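Local coordinates for protein mannan endo-1,4-beta-mannosidase (Mytilus edulis, PDB 2C0H) that hydrolyses internal beta-1,4-mannosidic linkages in the backbones of mannans, galactomannans and glucomannans, acting as a monomeric family 5 glycoside hydrolase, at residues G80-I85 / D139-P144. The protein carries 3 engineered substitutions. Residues are numbered along the deposited sequence; the frame is centred on the assembly and turned at random.
Sequences GYVTGI and DHALKP
A141 offers a single methyl to two branched side chains, and its CB is met by CG2 of I85 at 3.6 Å and by CG1 of V82 at 4.0 Å. V82 presents its own CG1 methyl to the alanine with that branch anti to the backbone N (chi1 171°). In I85 the longer branch, CG1, sits between the backbone N and the carbonyl carbon, which leaves CG2 as the branch that reaches the alanine. Between these two apolar touches the backbones themselves come close: G84 CA lies 3.5 Å from H140 O in a fairly straight CA-H...O contact, 158° at the hydrogen. The CA atoms of G84 and H140 are 4.8 Å apart. The imidazole of H140 lies obliquely beside the carbonyls of V82 and T83, with CD2 3.3 Å from V82 O. No conventional hydrogen bond joins the two segments.

In the (beta/alpha)8 barrel of this glycoside hydrolase family 5 enzyme, the contact shows how a peripheral excursion can be packed on the outer helical layer. The short, weakly bonded strand about 82-84 pairs antiparallel with 75-76 in a small hairpin between barrel strand 61-68 and helix 89-102. Its axis runs at 57° to that of helical segment 139-144, part of helix 131-149, with a closest approach of 6.9 Å. The helix is irregular at this point: a wider pi-type turn spans 139-142, and P144, whose N has no hydrogen to donate, accompanies a kink.

Further out, P74 touches V82, I85 and A141, adding a further apolar partner from the neighbouring loop. S136 OG, on the same helix, accepts a hydrogen bond from V82 N, while T83 and G84 bond through their backbones to E75.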
# COMPACT_ATOMS: atom_id res chain seq x y z
N GLY A 80 -23.17 -4.74 -10.65
CA GLY A 80 -21.82 -4.33 -10.27
C GLY A 80 -21.75 -3.06 -9.44
O GLY A 80 -20.67 -2.57 -9.18
N TYR A 81 -22.88 -2.51 -9.03
CA TYR A 81 -22.86 -1.41 -8.07
C TYR A 81 -22.69 -1.93 -6.64
O TYR A 81 -23.11 -3.03 -6.32
CB TYR A 81 -24.15 -0.60 -8.20
CG TYR A 81 -24.25 0.26 -9.45
CD1 TYR A 81 -24.05 1.63 -9.39
CD2 TYR A 81 -24.58 -0.29 -10.69
CE1 TYR A 81 -24.14 2.42 -10.51
CE2 TYR A 81 -24.68 0.51 -11.81
CZ TYR A 81 -24.47 1.87 -11.71
OH TYR A 81 -24.55 2.69 -12.81
N VAL A 82 -22.10 -1.13 -5.75
CA VAL A 82 -21.89 -1.52 -4.36
C VAL A 82 -23.09 -1.01 -3.54
O VAL A 82 -23.45 0.17 -3.65
CB VAL A 82 -20.55 -0.94 -3.82
CG1 VAL A 82 -20.42 -1.14 -2.33
CG2 VAL A 82 -19.38 -1.57 -4.58
N THR A 83 -23.70 -1.90 -2.76
CA THR A 83 -24.88 -1.57 -1.95
C THR A 83 -24.62 -1.30 -0.47
O THR A 83 -25.42 -0.67 0.22
CB THR A 83 -25.95 -2.67 -2.08
OG1 THR A 83 -25.40 -3.92 -1.64
CG2 THR A 83 -26.41 -2.80 -3.53
N GLY A 84 -23.50 -1.80 0.05
CA GLY A 84 -23.19 -1.63 1.45
C GLY A 84 -22.10 -2.58 1.86
O GLY A 84 -21.37 -3.10 1.01
N ILE A 85 -21.99 -2.77 3.17
CA ILE A 85 -21.05 -3.69 3.77
C ILE A 85 -21.77 -4.57 4.78
O ILE A 85 -22.79 -4.18 5.38
CB ILE A 85 -19.85 -2.94 4.42
CG1 ILE A 85 -20.34 -1.95 5.49
CG2 ILE A 85 -19.03 -2.24 3.34
CD1 ILE A 85 -19.22 -1.17 6.15
N ASP A 139 -19.56 5.86 -1.61
CA ASP A 139 -20.67 6.28 -0.75
C ASP A 139 -21.13 5.21 0.23
O ASP A 139 -21.44 5.51 1.37
CB ASP A 139 -21.85 6.71 -1.62
CG ASP A 139 -21.62 8.02 -2.36
OD1 ASP A 139 -20.63 8.72 -2.10
OD2 ASP A 139 -22.45 8.34 -3.25
N HIS A 140 -21.16 3.96 -0.21
CA HIS A 140 -21.77 2.88 0.55
C HIS A 140 -20.81 1.98 1.33
O HIS A 140 -21.24 1.22 2.20
CB HIS A 140 -22.65 2.03 -0.37
CG HIS A 140 -23.82 2.77 -0.92
ND1 HIS A 140 -24.80 3.31 -0.12
CD2 HIS A 140 -24.15 3.10 -2.19
CE1 HIS A 140 -25.69 3.93 -0.88
NE2 HIS A 140 -25.31 3.82 -2.14
N ALA A 141 -19.52 2.07 1.04
CA ALA A 141 -18.52 1.21 1.69
C ALA A 141 -17.30 1.98 2.20
O ALA A 141 -16.98 1.90 3.39
CB ALA A 141 -18.09 0.10 0.74
N LEU A 142 -16.62 2.72 1.33
CA LEU A 142 -15.34 3.32 1.71
C LEU A 142 -15.52 4.42 2.77
O LEU A 142 -14.85 4.40 3.80
CB LEU A 142 -14.59 3.85 0.49
CG LEU A 142 -13.20 4.44 0.74
CD1 LEU A 142 -12.33 3.45 1.56
CD2 LEU A 142 -12.55 4.82 -0.55
N LYS A 143 -16.43 5.35 2.55
CA LYS A 143 -16.63 6.41 3.54
C LYS A 143 -17.08 5.88 4.92
O LYS A 143 -16.51 6.26 5.94
CB LYS A 143 -17.55 7.52 3.00
CG LYS A 143 -16.86 8.41 2.01
CD LYS A 143 -17.73 9.60 1.62
CE LYS A 143 -16.96 10.57 0.78
NZ LYS A 143 -17.84 11.71 0.33
N PRO A 144 -18.11 5.01 4.97
CA PRO A 144 -18.51 4.39 6.24
C PRO A 144 -17.36 3.72 7.00
O PRO A 144 -17.24 3.88 8.21
CB PRO A 144 -19.58 3.38 5.81
CG PRO A 144 -20.16 3.97 4.58
CD PRO A 144 -19.02 4.63 3.87